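PDB 3C2Q: uncharacterized conserved protein from Methanococcus maripaludis S2, which catalyses the conversion of L-ornithine to L-proline with release of ammonia, using NAD(+) as cofactor. Local coordinates for residues V53-P58 / K73-L78; N10-P15 / G80-R85. All blocks are in the same frame, centred on the assembly; numbering follows the deposited sequence.

Interaction 1: V53-P58 / K73-L78; sequences VIVVYP and KGDFVL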
loop_
_atom_site.group_PDB
_atom_site.type_symbol
_atom_site.label_atom_id
_atom_site.label_comp_id
_atom_site.label_asym_id
_atom_site.label_seq_id
_atom_site.Cartn_x
_atom_site.Cartn_y
_atom_site.Cartn_z
ATOM N N VAL B 53 -9.167 -28.388 17.370
ATOM C CA VAL B 53 -9.772 -29.721 17.240
ATOM C C VAL B 53 -11.055 -29.818 18.057
ATOM O O VAL B 53 -11.322 -29.005 18.954
ATOM C CB VAL B 53 -8.794 -30.896 17.597
ATOM C CG1 VAL B 53 -7.566 -30.861 16.721
ATOM C CG2 VAL B 53 -8.412 -30.840 19.031
ATOM N N ILE B 54 -11.841 -30.836 17.759
ATOM C CA ILE B 54 -13.052 -31.012 18.521
ATOM C C ILE B 54 -12.879 -32.188 19.488
ATOM O O ILE B 54 -12.597 -33.324 19.059
ATOM C CB ILE B 54 -14.246 -31.175 17.585
ATOM C CG1 ILE B 54 -14.455 -29.839 16.823
ATOM C CG2 ILE B 54 -15.517 -31.612 18.374
ATOM C CD1 ILE B 54 -15.653 -29.821 15.879
ATOM N N VAL B 55 -13.022 -31.896 20.773
ATOM C CA VAL B 55 -12.878 -32.916 21.810
ATOM C C VAL B 55 -14.305 -33.204 22.295
ATOM O O VAL B 55 -15.058 -32.283 22.614
ATOM C CB VAL B 55 -11.929 -32.439 22.928
ATOM C CG1 VAL B 55 -11.959 -33.347 24.179
ATOM C CG2 VAL B 55 -10.496 -32.318 22.370
ATOM N N VAL B 56 -14.659 -34.486 22.294
ATOM C CA VAL B 56 -15.995 -34.947 22.693
ATOM C C VAL B 56 -15.934 -35.669 24.056
ATOM O O VAL B 56 -14.979 -36.422 24.346
ATOM C CB VAL B 56 -16.588 -35.870 21.599
ATOM C CG1 VAL B 56 -18.010 -36.310 21.945
ATOM C CG2 VAL B 56 -16.566 -35.163 20.241
ATOM N N TYR B 57 -16.931 -35.382 24.885
ATOM C CA TYR B 57 -17.136 -36.018 26.184
ATOM C C TYR B 57 -18.486 -36.744 26.084
ATOM O O TYR B 57 -19.502 -36.196 26.469
ATOM C CB TYR B 57 -17.180 -34.952 27.268
ATOM C CG TYR B 57 -15.978 -34.027 27.226
ATOM C CD1 TYR B 57 -14.746 -34.438 27.732
ATOM C CD2 TYR B 57 -16.071 -32.750 26.658
ATOM C CE1 TYR B 57 -13.633 -33.597 27.687
ATOM C CE2 TYR B 57 -14.956 -31.898 26.612
ATOM C CZ TYR B 57 -13.749 -32.336 27.125
ATOM O OH TYR B 57 -12.642 -31.511 27.095
ATOM N N PRO B 58 -18.499 -37.938 25.489
ATOM C CA PRO B 58 -19.803 -38.524 25.178
ATOM C C PRO B 58 -20.717 -38.692 26.397
ATOM O O PRO B 58 -21.923 -38.424 26.289
ATOM C CB PRO B 58 -19.442 -39.856 24.523
ATOM C CG PRO B 58 -18.030 -39.658 24.011
ATOM C CD PRO B 58 -17.391 -38.800 25.054
ATOM N N LYS B 73 -3.724 -36.477 26.742
ATOM C CA LYS B 73 -3.731 -37.913 26.466
ATOM C C LYS B 73 -5.101 -38.455 26.860
ATOM O O LYS B 73 -5.600 -38.125 27.935
ATOM C CB LYS B 73 -2.615 -38.615 27.270
ATOM C CG LYS B 73 -2.659 -40.131 27.108
ATOM C CD LYS B 73 -1.465 -40.850 27.664
ATOM C CE LYS B 73 -1.547 -42.296 27.151
ATOM N NZ LYS B 73 -0.649 -43.253 27.842
ATOM N N GLY B 74 -5.724 -39.227 25.973
ATOM C CA GLY B 74 -7.028 -39.847 26.256
ATOM C C GLY B 74 -8.262 -39.065 25.827
ATOM O O GLY B 74 -9.373 -39.621 25.801
ATOM N N ASP B 75 -8.102 -37.768 25.507
ATOM C CA ASP B 75 -9.234 -36.946 25.025
ATOM C C ASP B 75 -9.740 -37.581 23.747
ATOM O O ASP B 75 -8.937 -37.916 22.904
ATOM C CB ASP B 75 -8.783 -35.508 24.669
ATOM C CG ASP B 75 -8.624 -34.598 25.876
ATOM O OD1 ASP B 75 -9.025 -34.975 26.997
ATOM O OD2 ASP B 75 -8.103 -33.460 25.694
ATOM N N PHE B 76 -11.057 -37.733 23.593
ATOM C CA PHE B 76 -11.635 -38.226 22.335
ATOM C C PHE B 76 -11.698 -37.103 21.308
ATOM O O PHE B 76 -12.451 -36.156 21.484
ATOM C CB PHE B 76 -13.062 -38.757 22.527
ATOM C CG PHE B 76 -13.128 -39.981 23.391
ATOM C CD1 PHE B 76 -12.387 -41.118 23.055
ATOM C CD2 PHE B 76 -13.899 -39.989 24.554
ATOM C CE1 PHE B 76 -12.424 -42.272 23.861
ATOM C CE2 PHE B 76 -13.939 -41.145 25.375
ATOM C CZ PHE B 76 -13.194 -42.273 25.016
ATOM N N VAL B 77 -10.965 -37.290 20.229
ATOM C CA VAL B 77 -10.807 -36.285 19.168
ATOM C C VAL B 77 -11.639 -36.738 17.969
ATOM O O VAL B 77 -11.628 -37.918 17.565
ATOM C CB VAL B 77 -9.306 -36.130 18.775
ATOM C CG1 VAL B 77 -9.138 -35.187 17.549
ATOM C CG2 VAL B 77 -8.491 -35.632 19.975
ATOM N N LEU B 78 -12.405 -35.794 17.440
ATOM C CA LEU B 78 -13.162 -35.990 16.227
ATOM C C LEU B 78 -12.215 -36.265 15.067
ATOM O O LEU B 78 -11.278 -35.468 14.817
ATOM C CB LEU B 78 -14.016 -34.741 15.952
ATOM C CG LEU B 78 -14.741 -34.680 14.592
ATOM C CD1 LEU B 78 -15.930 -35.616 14.590
ATOM C CD2 LEU B 78 -15.225 -33.265 14.317
HETATM O O HOH W 1 -11.033 -32.782 15.766
HETATM O O HOH W 2 -12.915 -36.972 25.871
#
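Asp75 meets Val55 where strands 53-57 and 76-78 join as antiparallel neighbours in the mixed sheet, their directions 132° apart. Asp75 CB lies 3.9 Å from Val55 CG1, the two side chains meeting at a slant; the carboxylate OD2 is held by Lys66 and by Lys72 N. At Phe76 the carbonyl O accepts a nearly straight hydrogen bond (168°) from Val56 N, 2.9 Å away. Phe76 N and Val56 O do not pair directly: a water accepts from the amide and donates to the carbonyl. Phe76 CG lies beside its backbone N (chi1 -66°). Val56 O lies at the edge of the ring, near its plane, and CD2 lies 3.7 Å from Pro58 CD, the two side chains crossing at about a right angle. Val77 faces Val55 in a non-hydrogen-bonded pair, and its CG1 lies 4.3 Å from Val53 CB; such beta-branched residues favour the extended backbone. Leu78 N returns to Ile54 O with a bond of 3.0 Å, while a second water bridges Leu78 O and Ile54 N. Both residues are buried, and their large aliphatic side chains run side by side, pointing the same way, with Leu78 CD2 3.8 Å from Ile54 CD1.

Interaction 2: N10-P15 / G80-R85; sequences NANLKP and GHNGIR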
loop_
_atom_site.group_PDB
_atom_site.type_symbol
_atom_site.label_atom_id
_atom_site.label_comp_id
_atom_site.label_asym_id
_atom_site.label_seq_id
_atom_site.Cartn_x
_atom_site.Cartn_y
_atom_site.Cartn_z
ATOM N N ASN B 10 -22.862 -41.459 13.015
ATOM C CA ASN B 10 -22.274 -40.862 14.205
ATOM C C ASN B 10 -20.821 -40.526 13.887
ATOM O O ASN B 10 -20.189 -41.218 13.096
ATOM C CB ASN B 10 -22.333 -41.823 15.391
ATOM C CG ASN B 10 -23.702 -41.875 16.041
ATOM O OD1 ASN B 10 -24.244 -40.857 16.461
ATOM N ND2 ASN B 10 -24.260 -43.075 16.144
ATOM N N ALA B 11 -20.301 -39.466 14.494
ATOM C CA ALA B 11 -18.917 -39.036 14.251
ATOM C C ALA B 11 -17.911 -40.093 14.706
ATOM O O ALA B 11 -18.133 -40.772 15.697
ATOM C CB ALA B 11 -18.640 -37.721 14.978
ATOM N N ASN B 12 -16.804 -40.209 13.982
ATOM C CA ASN B 12 -15.702 -41.055 14.406
ATOM C C ASN B 12 -14.822 -40.339 15.424
ATOM O O ASN B 12 -14.424 -39.180 15.219
ATOM C CB ASN B 12 -14.888 -41.521 13.206
ATOM C CG ASN B 12 -15.708 -42.391 12.243
ATOM O OD1 ASN B 12 -15.954 -42.002 11.093
ATOM N ND2 ASN B 12 -16.152 -43.567 12.717
ATOM N N LEU B 13 -14.528 -41.038 16.520
ATOM C CA LEU B 13 -13.729 -40.506 17.603
ATOM C C LEU B 13 -12.584 -41.441 17.936
ATOM O O LEU B 13 -12.748 -42.673 17.938
ATOM C CB LEU B 13 -14.586 -40.270 18.849
ATOM C CG LEU B 13 -15.924 -39.547 18.694
ATOM C CD1 LEU B 13 -16.719 -39.609 19.978
ATOM C CD2 LEU B 13 -15.746 -38.108 18.250
ATOM N N LYS B 14 -11.417 -40.865 18.210
ATOM C CA LYS B 14 -10.238 -41.643 18.609
ATOM C C LYS B 14 -9.557 -40.870 19.724
ATOM O O LYS B 14 -9.540 -39.620 19.676
ATOM C CB LYS B 14 -9.258 -41.836 17.455
ATOM C CG LYS B 14 -9.791 -42.577 16.222
ATOM C CD LYS B 14 -9.470 -44.067 16.222
ATOM C CE LYS B 14 -10.603 -44.894 16.827
ATOM N NZ LYS B 14 -10.387 -46.385 16.649
ATOM N N PRO B 15 -8.998 -41.589 20.731
ATOM C CA PRO B 15 -8.348 -40.913 21.869
ATOM C C PRO B 15 -6.950 -40.426 21.493
ATOM O O PRO B 15 -6.256 -41.082 20.707
ATOM C CB PRO B 15 -8.257 -42.023 22.934
ATOM C CG PRO B 15 -8.109 -43.282 22.119
ATOM C CD PRO B 15 -8.957 -43.066 20.875
ATOM N N GLY B 80 -11.951 -37.316 10.882
ATOM C CA GLY B 80 -12.639 -37.184 9.585
ATOM C C GLY B 80 -13.796 -36.198 9.547
ATOM O O GLY B 80 -13.947 -35.344 10.437
ATOM N N HIS B 81 -14.653 -36.349 8.541
ATOM C CA HIS B 81 -15.713 -35.366 8.295
ATOM C C HIS B 81 -17.153 -35.877 8.415
ATOM O O HIS B 81 -18.101 -35.105 8.188
ATOM C CB HIS B 81 -15.498 -34.674 6.940
ATOM C CG HIS B 81 -14.251 -33.836 6.876
ATOM N ND1 HIS B 81 -12.987 -34.384 6.890
ATOM C CD2 HIS B 81 -14.081 -32.497 6.773
ATOM C CE1 HIS B 81 -12.088 -33.415 6.811
ATOM N NE2 HIS B 81 -12.727 -32.260 6.745
ATOM N N ASN B 82 -17.317 -37.149 8.805
ATOM C CA ASN B 82 -18.655 -37.725 9.023
ATOM C C ASN B 82 -19.254 -37.321 10.345
ATOM O O ASN B 82 -18.530 -37.138 11.324
ATOM C CB ASN B 82 -18.615 -39.258 8.989
ATOM C CG ASN B 82 -18.242 -39.817 7.616
ATOM O OD1 ASN B 82 -17.694 -40.926 7.534
ATOM N ND2 ASN B 82 -18.527 -39.062 6.539
ATOM N N GLY B 83 -20.581 -37.227 10.385
ATOM C CA GLY B 83 -21.287 -36.900 11.623
ATOM C C GLY B 83 -20.989 -35.495 12.109
ATOM O O GLY B 83 -20.994 -35.231 13.319
ATOM N N ILE B 84 -20.706 -34.590 11.162
ATOM C CA ILE B 84 -20.538 -33.168 11.525
ATOM C C ILE B 84 -21.428 -32.274 10.678
ATOM O O ILE B 84 -21.725 -32.591 9.525
ATOM C CB ILE B 84 -19.053 -32.688 11.463
ATOM C CG1 ILE B 84 -18.622 -32.401 10.039
ATOM C CG2 ILE B 84 -18.092 -33.721 12.063
ATOM C CD1 ILE B 84 -17.433 -31.444 9.947
ATOM N N ARG B 85 -21.846 -31.163 11.279
ATOM C CA ARG B 85 -22.688 -30.159 10.640
ATOM C C ARG B 85 -22.081 -28.776 10.950
ATOM O O ARG B 85 -21.973 -28.390 12.117
ATOM C CB ARG B 85 -24.080 -30.301 11.229
ATOM C CG ARG B 85 -25.146 -29.374 10.741
ATOM C CD ARG B 85 -26.522 -29.875 11.288
ATOM N NE ARG B 85 -26.756 -29.611 12.716
ATOM C CZ ARG B 85 -27.764 -30.139 13.425
ATOM N NH1 ARG B 85 -28.627 -30.965 12.847
ATOM N NH2 ARG B 85 -27.922 -29.852 14.707
HETATM O O HOH W 3 -16.274 -38.466 11.865
#
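The turn between strands 76-79 and 84-86 comes up against the chain leading into edge strand 12-15, where Ala11 packs on the backbone of Asn82 and Gly83. This is a backbone-led surface contact rather than a paired strand. Ala11 CA lies 3.5 Å from Asn82 O in a CA-H...O contact, and the small Ala11 CB rests against two carbonyl oxygens, 3.7 Å from Asn82 O and 3.8 Å from Gly83 O. The approach is close: the CA atoms of Ala11 and Gly83 are 4.1 Å apart, and Gly83 CA also comes within 4.3 Å of Asn10 C. A residue without a side chain suits this place twice over, since the chain can come this near and can adopt positive phi (66°) as it turns. Gly80 likewise has positive phi, at the start of the turn.

A water supplies the polar link. It accepts from Asn12 N at 2.8 Å and donates to Asn82 O at 2.7 Å, joining two backbone groups that do not bond directly. The Asn12 and Asn82 side chains run alongside each other, pointing the same way. Both are exposed, where polar amides can meet solvent.

Strand 34-38 ties the two segments together, because Ala11 and Gly83 both form backbone hydrogen bonds with Lys37, and Asn10 OD1 accepts from Asp40 N just beyond it. Strand 76-79 lies alongside: Asn12 forms a backbone hydrogen bond with Ile79, and the Ala11 side chain rests on Leu78.

In the fold
The two interactions lie with centres about 10 Å apart in the mixed sheet, on the same side of the chain's centre and away from the probable NAD(+)-binding residues. Along the chain, 10-15 comes first, then 53-58, 73-78 and finally 80-85, so interaction 2 brackets interaction 1. Strand 76-79 connects them: it lies between strands 12-15 and 53-57, and its C-terminal end runs into the turn of interaction 2. A probable hydrogen bond from Val77 N to Lys14 O (2.8 Å) joins the pairs, which helps hold strand 12-15 at the edge of the sheet. Leu78 spans both, CD1 packing on Ala11 CB and CD2 on Ile84 CG2.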